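Putative acetyltransferase (Clostridium difficile, PDB 3DSB) is probably a GNAT-family acyltransferase and binds trimethyl glycine in the crystal. Local coordinates at residues G44-A47 and L48-E52; Y74-D78 and W79-N83; Y91-K94 and E95-R98; I131-K134 and A135-S139. All blocks are in the same frame, centred on the assembly; numbering follows the deposited sequence.

Contact 1. Residues G44-A47 and L48-E52; sequences GVKA and LLLDE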
loop_
_atom_site.group_PDB
_atom_site.type_symbol
_atom_site.label_atom_id
_atom_site.label_comp_id
_atom_site.label_asym_id
_atom_site.label_seq_id
_atom_site.Cartn_x
_atom_site.Cartn_y
_atom_site.Cartn_z
ATOM N N GLY A 44 7.005 2.076 15.879
ATOM C CA GLY A 44 6.633 2.132 14.469
ATOM C C GLY A 44 7.299 3.284 13.744
ATOM O O GLY A 44 7.656 3.154 12.577
ATOM N N VAL A 45 7.363 4.455 14.380
ATOM C CA VAL A 45 8.022 5.604 13.736
ATOM C C VAL A 45 9.529 5.331 13.595
ATOM O O VAL A 45 10.118 5.568 12.543
ATOM C CB VAL A 45 7.807 6.876 14.573
ATOM C CG1 VAL A 45 8.640 8.059 14.016
ATOM C CG2 VAL A 45 6.332 7.219 14.560
ATOM N N LYS A 46 10.143 4.819 14.663
ATOM C CA LYS A 46 11.586 4.493 14.600
ATOM C C LYS A 46 11.862 3.516 13.452
ATOM O O LYS A 46 12.842 3.667 12.687
ATOM C CB LYS A 46 12.059 3.907 15.936
ATOM C CG LYS A 46 13.539 3.568 15.950
ATOM C CD LYS A 46 13.870 2.789 17.230
ATOM C CE LYS A 46 15.379 2.631 17.370
ATOM N NZ LYS A 46 15.724 2.055 18.705
ATOM N N ALA A 47 11.024 2.477 13.346
ATOM C CA ALA A 47 11.278 1.460 12.335
ATOM C C ALA A 47 11.253 2.107 10.949
ATOM O O ALA A 47 12.072 1.795 10.076
ATOM C CB ALA A 47 10.255 0.311 12.420
ATOM N N LEU A 48 10.301 3.014 10.735
ATOM C CA LEU A 48 10.205 3.684 9.455
ATOM C C LEU A 48 11.421 4.597 9.234
ATOM O O LEU A 48 12.005 4.607 8.148
ATOM C CB LEU A 48 8.869 4.439 9.402
ATOM C CG LEU A 48 8.239 4.798 8.061
ATOM C CD1 LEU A 48 6.779 5.218 8.312
ATOM C CD2 LEU A 48 9.010 5.909 7.396
ATOM N N LEU A 49 11.813 5.356 10.265
ATOM C CA LEU A 49 12.997 6.243 10.127
ATOM C C LEU A 49 14.253 5.470 9.744
ATOM O O LEU A 49 15.116 6.018 9.029
ATOM C CB LEU A 49 13.217 7.058 11.401
ATOM C CG LEU A 49 12.184 8.165 11.656
ATOM C CD1 LEU A 49 12.322 8.655 13.090
ATOM C CD2 LEU A 49 12.350 9.336 10.705
ATOM N N LEU A 50 14.337 4.218 10.218
ATOM C CA LEU A 50 15.531 3.402 10.022
ATOM C C LEU A 50 15.550 2.707 8.675
ATOM O O LEU A 50 16.604 2.179 8.273
ATOM C CB LEU A 50 15.644 2.341 11.123
ATOM C CG LEU A 50 16.126 2.842 12.474
ATOM C CD1 LEU A 50 15.875 1.780 13.545
ATOM C CD2 LEU A 50 17.634 3.210 12.377
ATOM N N ASP A 51 14.418 2.688 7.964
ATOM C CA ASP A 51 14.320 1.901 6.743
ATOM C C ASP A 51 13.563 2.614 5.659
ATOM O O ASP A 51 12.347 2.569 5.614
ATOM C CB ASP A 51 13.703 0.543 7.048
ATOM C CG ASP A 51 13.737 -0.383 5.872
ATOM O OD1 ASP A 51 14.346 -0.031 4.822
ATOM O OD2 ASP A 51 13.134 -1.481 6.013
ATOM N N GLU A 52 14.314 3.263 4.780
ATOM C CA GLU A 52 13.792 4.044 3.662
ATOM C C GLU A 52 12.943 3.197 2.694
ATOM O O GLU A 52 12.146 3.729 1.899
ATOM C CB GLU A 52 14.984 4.677 2.922
ATOM C CG GLU A 52 16.147 3.668 2.590
ATOM C CD GLU A 52 16.841 2.955 3.827
ATOM O OE1 GLU A 52 17.188 3.589 4.893
ATOM O OE2 GLU A 52 17.058 1.712 3.701
#
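Val45 and Leu49 meet one turn apart near the C-terminal end of helix 38-50, an alpha helix of the GNAT fold. The backbone contributes i to i+4 bonds: Leu49 N gives its hydrogen to Val45 O at 2.8 Å, almost linearly (167°), while Leu50 N reaches Lys46 O at 2.9 Å and leans weakly on Ala47 O as well, consistent with the helix ending here. In the apolar contacts the side chains run alongside each other. CG1 of Val45, placed anti to the backbone N (chi1 173°), lies 3.8 Å from Leu49 CD1, and these two residues turn inward against Leu17 of helix 17-32 and Tyr57 of strand 56-62. Charge comes in just past the helix, where Asp51 forms salt bridges with Arg53 and Lys54 and also with Arg53 of the second subunit. That subunit borders the helix further back too: its Trp76 packs on Ala47 and Leu48 and donates from NE1 to Gly44 O. On the outer surface the extended Lys46 chain keeps beside Leu50 and touches it with methylenes rather than its amine, CG lying 3.8 Å and CE 3.9 Å from Leu50 CD1.

Contact 2. Residues Y74-D78 and W79-N83; sequences YEWSD and WRNGN. With BET (trimethyl glycine), chain D.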
loop_
_atom_site.group_PDB
_atom_site.type_symbol
_atom_site.label_atom_id
_atom_site.label_comp_id
_atom_site.label_asym_id
_atom_site.label_seq_id
_atom_site.Cartn_x
_atom_site.Cartn_y
_atom_site.Cartn_z
ATOM N N TYR A 74 5.046 3.026 -0.205
ATOM C CA TYR A 74 5.013 2.673 -1.642
ATOM C C TYR A 74 4.167 1.450 -1.892
ATOM O O TYR A 74 4.112 0.556 -1.044
ATOM C CB TYR A 74 6.396 2.266 -2.134
ATOM C CG TYR A 74 7.429 3.292 -1.818
ATOM C CD1 TYR A 74 7.545 4.407 -2.607
ATOM C CD2 TYR A 74 8.294 3.143 -0.706
ATOM C CE1 TYR A 74 8.534 5.399 -2.334
ATOM C CE2 TYR A 74 9.258 4.131 -0.410
ATOM C CZ TYR A 74 9.374 5.253 -1.243
ATOM O OH TYR A 74 10.323 6.221 -0.981
ATOM N N GLU A 75 3.561 1.412 -3.081
ATOM C CA GLU A 75 2.975 0.172 -3.586
ATOM C C GLU A 75 3.574 -0.121 -4.950
ATOM O O GLU A 75 3.349 0.626 -5.904
ATOM C CB GLU A 75 1.463 0.354 -3.780
ATOM C CG GLU A 75 0.818 -0.851 -4.482
ATOM C CD GLU A 75 -0.573 -0.568 -5.059
ATOM O OE1 GLU A 75 -1.206 0.441 -4.690
ATOM O OE2 GLU A 75 -1.007 -1.366 -5.914
ATOM N N TRP A 76 4.352 -1.213 -5.051
ATOM C CA TRP A 76 4.928 -1.567 -6.353
ATOM C C TRP A 76 3.821 -2.111 -7.259
ATOM O O TRP A 76 3.071 -3.003 -6.853
ATOM C CB TRP A 76 6.020 -2.630 -6.193
ATOM C CG TRP A 76 6.676 -2.941 -7.522
ATOM C CD1 TRP A 76 6.526 -4.084 -8.262
ATOM C CD2 TRP A 76 7.532 -2.071 -8.275
ATOM N NE1 TRP A 76 7.256 -3.976 -9.450
ATOM C CE2 TRP A 76 7.879 -2.748 -9.471
ATOM C CE3 TRP A 76 8.040 -0.773 -8.052
ATOM C CZ2 TRP A 76 8.726 -2.174 -10.428
ATOM C CZ3 TRP A 76 8.890 -0.216 -9.009
ATOM C CH2 TRP A 76 9.220 -0.906 -10.173
ATOM N N SER A 77 3.768 -1.597 -8.485
ATOM C CA SER A 77 2.919 -2.149 -9.518
ATOM C C SER A 77 3.762 -2.930 -10.526
ATOM O O SER A 77 4.546 -2.331 -11.286
ATOM C CB SER A 77 2.154 -1.033 -10.253
ATOM O OG SER A 77 1.464 -1.555 -11.395
ATOM N N ASP A 78 3.590 -4.260 -10.544
ATOM C CA ASP A 78 4.259 -5.065 -11.555
ATOM C C ASP A 78 3.691 -4.825 -12.932
ATOM O O ASP A 78 4.475 -4.719 -13.911
ATOM C CB ASP A 78 4.258 -6.556 -11.183
ATOM C CG ASP A 78 2.886 -7.105 -10.770
ATOM O OD1 ASP A 78 1.894 -6.359 -10.765
ATOM O OD2 ASP A 78 2.830 -8.319 -10.472
ATOM N N TRP A 79 2.364 -4.624 -13.014
ATOM C CA TRP A 79 1.758 -4.342 -14.327
ATOM C C TRP A 79 2.289 -3.073 -14.986
ATOM O O TRP A 79 2.408 -3.014 -16.209
ATOM C CB TRP A 79 0.238 -4.201 -14.216
ATOM C CG TRP A 79 -0.466 -5.465 -13.861
ATOM C CD1 TRP A 79 0.088 -6.658 -13.458
ATOM C CD2 TRP A 79 -1.891 -5.648 -13.840
ATOM N NE1 TRP A 79 -0.917 -7.579 -13.204
ATOM C CE2 TRP A 79 -2.139 -6.993 -13.455
ATOM C CE3 TRP A 79 -2.982 -4.814 -14.179
ATOM C CZ2 TRP A 79 -3.434 -7.511 -13.361
ATOM C CZ3 TRP A 79 -4.253 -5.315 -14.079
ATOM C CH2 TRP A 79 -4.481 -6.656 -13.681
ATOM N N ARG A 80 2.606 -2.065 -14.170
ATOM C CA ARG A 80 3.025 -0.756 -14.669
ATOM C C ARG A 80 4.542 -0.531 -14.529
ATOM O O ARG A 80 5.034 0.504 -14.975
ATOM C CB ARG A 80 2.231 0.363 -13.952
ATOM C CG ARG A 80 0.717 0.358 -14.184
ATOM C CD ARG A 80 0.035 1.409 -13.276
ATOM N NE ARG A 80 -1.433 1.362 -13.372
ATOM C CZ ARG A 80 -2.149 2.008 -14.301
ATOM N NH1 ARG A 80 -1.532 2.754 -15.216
ATOM N NH2 ARG A 80 -3.477 1.904 -14.328
ATOM N N ASN A 81 5.255 -1.464 -13.893
ATOM C CA ASN A 81 6.695 -1.333 -13.644
ATOM C C ASN A 81 7.027 -0.004 -12.961
ATOM O O ASN A 81 7.960 0.734 -13.358
ATOM C CB ASN A 81 7.491 -1.488 -14.942
ATOM C CG ASN A 81 8.970 -1.585 -14.704
ATOM O OD1 ASN A 81 9.429 -2.181 -13.724
ATOM N ND2 ASN A 81 9.734 -1.049 -15.652
ATOM N N GLY A 82 6.296 0.279 -11.881
ATOM C CA GLY A 82 6.556 1.520 -11.140
ATOM C C GLY A 82 5.839 1.511 -9.807
ATOM O O GLY A 82 5.076 0.581 -9.522
ATOM N N ASN A 83 6.046 2.576 -9.021
ATOM C CA ASN A 83 5.457 2.672 -7.683
ATOM C C ASN A 83 4.293 3.635 -7.674
ATOM O O ASN A 83 4.377 4.716 -8.301
ATOM C CB ASN A 83 6.445 3.231 -6.668
ATOM C CG ASN A 83 7.364 2.192 -6.107
ATOM O OD1 ASN A 83 8.610 2.308 -6.260
ATOM N ND2 ASN A 83 6.825 1.180 -5.489
HETATM N N BET D . -4.006 0.047 -10.867
HETATM C CA BET D . -2.535 -0.260 -10.871
HETATM C C BET D . -2.035 -1.572 -11.460
HETATM O O BET D . -1.145 -2.260 -10.849
HETATM O OXT BET D . -2.448 -1.841 -12.620
HETATM C C1 BET D . -4.431 0.114 -9.481
HETATM C C2 BET D . -4.337 1.334 -11.493
HETATM C C3 BET D . -4.812 -0.976 -11.547
#
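The Trp76 ring lies over Gly82 at the tip of the beta hairpin formed by strands 65-77 and 82-92, where Asn81 and Gly82 together oppose Ser77 in a G1 beta bulge. The indole can be followed outward. Its CB lies 4.0 Å from Asn83 ND2, and with CG anti to the backbone N (chi1 -177°) the ring folds over the partner strand. CE3 then comes against the Asn83 amide, which stands at 76° to the ring and meets its edge. Farther out, the six-membered ring sits on glycine backbone: Gly82 CA makes a CH-pi contact 4.0 Å from its centroid, CZ3 lies against Gly82 CA and C, and CH2 comes near Gly82 N. Asn81 OD1 is at the ring edge beside CZ2. Lys54 of the second subunit adds a cation-pi contact. Two backbone bonds close the hairpin, Ser77 N to Gly82 O at 2.7 Å and Gly82 N to Ser77 O at 3.2 Å. On the Ser77 side the turn lines a trimethyl glycine pocket completed by Phe84, Arg123 and Tyr147. Here Arg80 extends along the ligand, its guanidinium edge toward the trimethylammonium end, while Trp79 CE3 lies 3.4 Å from the ligand carboxylate oxygen OXT. Ser77 OG accepts from Arg80 N at 3.0 Å and donates to ligand atom O at 2.8 Å.

Contact 3. Residues Y91-K94 and E95-R98; sequences YVDK and EYRR. With SO4 (sulfate ion), chain C.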
loop_
_atom_site.group_PDB
_atom_site.type_symbol
_atom_site.label_atom_id
_atom_site.label_comp_id
_atom_site.label_asym_id
_atom_site.label_seq_id
_atom_site.Cartn_x
_atom_site.Cartn_y
_atom_site.Cartn_z
ATOM N N TYR A 91 0.359 16.351 9.211
ATOM C CA TYR A 91 0.005 17.032 10.472
ATOM C C TYR A 91 0.815 18.327 10.545
ATOM O O TYR A 91 2.034 18.340 10.245
ATOM C CB TYR A 91 0.381 16.167 11.694
ATOM C CG TYR A 91 -0.047 16.803 12.997
ATOM C CD1 TYR A 91 -1.375 16.707 13.423
ATOM C CD2 TYR A 91 0.846 17.530 13.779
ATOM C CE1 TYR A 91 -1.798 17.322 14.589
ATOM C CE2 TYR A 91 0.412 18.134 14.970
ATOM C CZ TYR A 91 -0.904 18.013 15.370
ATOM O OH TYR A 91 -1.316 18.627 16.563
ATOM N N VAL A 92 0.151 19.364 11.019
ATOM C CA VAL A 92 0.766 20.676 11.203
ATOM C C VAL A 92 0.552 21.064 12.669
ATOM O O VAL A 92 -0.591 21.068 13.154
ATOM C CB VAL A 92 0.111 21.750 10.283
ATOM C CG1 VAL A 92 0.791 23.158 10.509
ATOM C CG2 VAL A 92 0.191 21.356 8.824
ATOM N N ASP A 93 1.635 21.390 13.366
ATOM C CA ASP A 93 1.570 21.903 14.741
ATOM C C ASP A 93 0.584 23.068 14.817
ATOM O O ASP A 93 0.574 23.944 13.941
ATOM C CB ASP A 93 3.003 22.358 15.092
ATOM C CG ASP A 93 3.159 22.933 16.480
ATOM O OD1 ASP A 93 2.347 23.773 16.939
ATOM O OD2 ASP A 93 4.181 22.551 17.082
ATOM N N LYS A 94 -0.261 23.051 15.847
ATOM C CA LYS A 94 -1.331 24.052 15.930
ATOM C C LYS A 94 -0.861 25.496 15.897
ATOM O O LYS A 94 -1.628 26.369 15.450
ATOM C CB LYS A 94 -2.195 23.843 17.177
ATOM C CG LYS A 94 -3.116 22.641 17.065
ATOM C CD LYS A 94 -4.009 22.513 18.296
ATOM C CE LYS A 94 -4.992 21.360 18.180
ATOM N NZ LYS A 94 -5.696 21.115 19.489
ATOM N N GLU A 95 0.349 25.753 16.382
ATOM C CA GLU A 95 0.860 27.138 16.434
ATOM C C GLU A 95 1.317 27.630 15.050
ATOM O O GLU A 95 1.716 28.812 14.904
ATOM C CB GLU A 95 2.042 27.198 17.375
ATOM C CG GLU A 95 1.731 26.917 18.842
ATOM C CD GLU A 95 2.974 27.106 19.699
ATOM O OE1 GLU A 95 3.441 28.260 19.815
ATOM O OE2 GLU A 95 3.494 26.111 20.244
ATOM N N TYR A 96 1.265 26.738 14.043
ATOM C CA TYR A 96 1.759 27.063 12.710
ATOM C C TYR A 96 0.705 26.870 11.620
ATOM O O TYR A 96 1.024 26.866 10.444
ATOM C CB TYR A 96 3.052 26.266 12.407
ATOM C CG TYR A 96 4.176 26.707 13.313
ATOM C CD1 TYR A 96 5.047 27.720 12.917
ATOM C CD2 TYR A 96 4.331 26.156 14.594
ATOM C CE1 TYR A 96 6.073 28.130 13.752
ATOM C CE2 TYR A 96 5.347 26.572 15.449
ATOM C CZ TYR A 96 6.203 27.596 15.009
ATOM O OH TYR A 96 7.216 28.067 15.816
ATOM N N ARG A 97 -0.555 26.732 12.028
ATOM C CA ARG A 97 -1.654 26.507 11.089
ATOM C C ARG A 97 -2.148 27.809 10.446
ATOM O O ARG A 97 -1.818 28.904 10.908
ATOM C CB ARG A 97 -2.791 25.796 11.792
ATOM C CG ARG A 97 -2.435 24.353 12.056
ATOM C CD ARG A 97 -3.550 23.632 12.796
ATOM N NE ARG A 97 -3.098 22.324 13.250
ATOM C CZ ARG A 97 -3.888 21.425 13.836
ATOM N NH1 ARG A 97 -5.198 21.684 14.022
ATOM N NH2 ARG A 97 -3.376 20.261 14.213
ATOM N N ARG A 98 -2.920 27.669 9.364
ATOM C CA ARG A 98 -3.483 28.803 8.611
ATOM C C ARG A 98 -2.391 29.623 7.917
ATOM O O ARG A 98 -2.582 30.838 7.636
ATOM C CB ARG A 98 -4.426 29.656 9.509
ATOM C CG ARG A 98 -5.642 28.852 10.053
ATOM C CD ARG A 98 -6.449 29.647 11.110
ATOM N NE ARG A 98 -5.601 30.137 12.210
ATOM C CZ ARG A 98 -5.149 29.407 13.237
ATOM N NH1 ARG A 98 -5.445 28.102 13.369
ATOM N NH2 ARG A 98 -4.396 29.994 14.159
HETATM S S SO4 C . -2.985 24.239 7.414
HETATM O O1 SO4 C . -1.546 24.213 7.204
HETATM O O2 SO4 C . -3.397 22.838 7.713
HETATM O O3 SO4 C . -3.416 25.066 8.531
HETATM O O4 SO4 C . -3.647 24.573 6.157
HETATM O O HOH W 1 5.301 24.756 18.726
HETATM O O HOH W 2 1.598 23.745 19.641
HETATM O O HOH W 3 -1.921 29.108 15.279
HETATM O O HOH W 4 -4.388 26.393 15.479
#
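Arg97 grips the backbone carbonyl of Val92 side-on, with two nitrogens on one oxygen: its chain, extended from CG to NE (chi2 178°), reaches back to put NE 2.8 Å and NH2 3.1 Å from Val92 O, which sits almost exactly in the guanidinium plane. Asp93 organises the turn after strand 82-92, its OD1 taking the hydrogen of Glu95 N at 2.9 Å through the anti lone pair, while its carbonyl accepts from Tyr96 N. Waters tie the Asp93 carboxylate to Glu95 OE2, and two more join Lys94 O to the Arg98 guanidinium, one by a weak bond to NH2. Lys94 CG rests 3.5 Å above the centre of the Arg97 guanidinium, and Tyr91 stands at its edge with the planes 80° apart. Val92 packs CG1 against Arg97 CG. Glu30 of helix 17-32 binds both Arg97 NH2 and Tyr91 OH. Arg98 N points nearly straight (177°) at sulfate O3, 2.8 Å away. This loop amide and Phe102 N, from the first turn of helix 101-115, form an anion site that probably marks where GNAT enzymes bind the acetyl-CoA pyrophosphate; the sulfate, probably from the crystallisation liquor, would mimic a phosphate.

Contact 4. Residues I131-K134 and A135-S139; sequences INAK and ATYES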
loop_
_atom_site.group_PDB
_atom_site.type_symbol
_atom_site.label_atom_id
_atom_site.label_comp_id
_atom_site.label_asym_id
_atom_site.label_seq_id
_atom_site.Cartn_x
_atom_site.Cartn_y
_atom_site.Cartn_z
ATOM N N ILE A 131 -16.006 14.224 6.742
ATOM C CA ILE A 131 -16.876 15.110 5.954
ATOM C C ILE A 131 -16.119 16.158 5.130
ATOM O O ILE A 131 -16.668 16.681 4.153
ATOM C CB ILE A 131 -17.979 15.808 6.843
ATOM C CG1 ILE A 131 -17.364 16.804 7.856
ATOM C CG2 ILE A 131 -18.861 14.753 7.519
ATOM C CD1 ILE A 131 -18.392 17.621 8.672
ATOM N N ASN A 132 -14.865 16.427 5.497
ATOM C CA ASN A 132 -14.097 17.508 4.893
ATOM C C ASN A 132 -13.031 17.061 3.896
ATOM O O ASN A 132 -12.469 17.886 3.174
ATOM C CB ASN A 132 -13.460 18.349 5.983
ATOM C CG ASN A 132 -14.485 18.959 6.916
ATOM O OD1 ASN A 132 -14.462 18.707 8.115
ATOM N ND2 ASN A 132 -15.411 19.728 6.364
ATOM N N ALA A 133 -12.791 15.750 3.861
ATOM C CA ALA A 133 -11.736 15.170 2.989
ATOM C C ALA A 133 -11.972 15.461 1.522
ATOM O O ALA A 133 -11.068 15.909 0.824
ATOM C CB ALA A 133 -11.610 13.636 3.203
ATOM N N LYS A 134 -13.186 15.238 1.043
ATOM C CA LYS A 134 -13.452 15.403 -0.373
ATOM C C LYS A 134 -13.082 16.793 -0.897
ATOM O O LYS A 134 -12.365 16.908 -1.873
ATOM C CB LYS A 134 -14.910 15.078 -0.705
ATOM C CG LYS A 134 -15.124 14.752 -2.167
ATOM C CD LYS A 134 -16.521 14.217 -2.393
ATOM C CE LYS A 134 -16.869 14.161 -3.879
ATOM N NZ LYS A 134 -18.359 14.104 -4.085
ATOM N N ALA A 135 -13.538 17.842 -0.220
ATOM C CA ALA A 135 -13.250 19.216 -0.645
ATOM C C ALA A 135 -11.767 19.521 -0.542
ATOM O O ALA A 135 -11.201 20.182 -1.410
ATOM C CB ALA A 135 -14.052 20.226 0.191
ATOM N N THR A 136 -11.154 19.084 0.554
ATOM C CA THR A 136 -9.729 19.306 0.758
ATOM C C THR A 136 -8.907 18.664 -0.357
ATOM O O THR A 136 -8.040 19.311 -0.935
ATOM C CB THR A 136 -9.290 18.766 2.119
ATOM O OG1 THR A 136 -9.882 19.570 3.151
ATOM C CG2 THR A 136 -7.766 18.783 2.263
ATOM N N TYR A 137 -9.172 17.392 -0.652
ATOM C CA TYR A 137 -8.382 16.741 -1.704
ATOM C C TYR A 137 -8.716 17.236 -3.094
ATOM O O TYR A 137 -7.828 17.382 -3.956
ATOM C CB TYR A 137 -8.496 15.218 -1.629
ATOM C CG TYR A 137 -7.998 14.703 -0.316
ATOM C CD1 TYR A 137 -6.812 15.195 0.251
ATOM C CD2 TYR A 137 -8.727 13.731 0.380
ATOM C CE1 TYR A 137 -6.370 14.730 1.484
ATOM C CE2 TYR A 137 -8.292 13.251 1.593
ATOM C CZ TYR A 137 -7.109 13.731 2.142
ATOM O OH TYR A 137 -6.690 13.259 3.358
ATOM N N GLU A 138 -9.997 17.505 -3.345
ATOM C CA GLU A 138 -10.379 18.061 -4.649
ATOM C C GLU A 138 -9.658 19.361 -4.968
ATOM O O GLU A 138 -9.261 19.606 -6.094
ATOM C CB GLU A 138 -11.874 18.305 -4.713
ATOM C CG GLU A 138 -12.553 17.371 -5.654
ATOM C CD GLU A 138 -13.058 16.109 -5.003
ATOM O OE1 GLU A 138 -14.293 15.871 -5.184
ATOM O OE2 GLU A 138 -12.242 15.374 -4.348
ATOM N N SER A 139 -9.459 20.190 -3.956
ATOM C CA SER A 139 -8.739 21.450 -4.167
ATOM C C SER A 139 -7.264 21.217 -4.521
ATOM O O SER A 139 -6.575 22.127 -5.024
ATOM C CB SER A 139 -8.879 22.368 -2.952
ATOM O OG SER A 139 -10.174 22.948 -2.943
HETATM O O HOH W 5 -15.862 17.836 1.681
#
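A short surface helix, 133-138, begins in this contact, between strands 119-127 and 143-152 of the GNAT fold, and its first turn is held by backbone i to i+4 hydrogen bonds, with side chains four apart packing alongside. Asn132 O accepts the amide of Thr136 at 3.2 Å, in the carbonyl plane, and Thr136 OG1 lies 3.1 Å from Asn132 O. The next bond is the straightest: Tyr137 N meets Ala133 O at 2.8 Å with an angle of 174° at the hydrogen. The Tyr137 ring leans back toward the start of the helix, CE2 resting 3.7 Å from the Ala133 methyl. Glu138 N completes the series on Lys134 O. The Glu138 chain bends at chi2 (92°), carrying the carboxylate back beside Lys134, whose methylenes border OE1, CG at 3.3 Å and CE at 3.4 Å. The amine NZ remains 4.6 Å from Glu138 OE1, beyond a salt bridge. Glu138 OE2 comes 2.9 Å from Lys134 O, acceptor to acceptor, a close approach that is not a hydrogen bond. At the N-terminal end of the helix, a water links Ile131 O to Ala135 N. Ala133 and Tyr137 face strand 119-127 at Val126 and Leu124, whereas Lys134 and Glu138 border Glu144 and Tyr143 of strand 143-152; Tyr150 of the second subunit packs against Lys134, Tyr137 and Glu138.

The four contacts follow one another along the chain without interleaving, all within the GNAT fold. Contacts 2 and 3 share strand 82-92, one at its hairpin start and the other just past its end, with centres about 34 Å apart on opposite sides of the chain's centre. Contact 1, on helix 38-50, touches contact 2 where Glu52 meets Tyr74, while contact 4, on helix 133-138, lies across the chain's centre from contact 1, with centres about 29 Å apart. Contacts 3 and 4 come within about 10 Å at their nearest atoms. Contacts 1, 2 and 4 also meet the second subunit, so the dimer interface draws on both helices and the hairpin, whereas contact 3 holds the sulfate away from it.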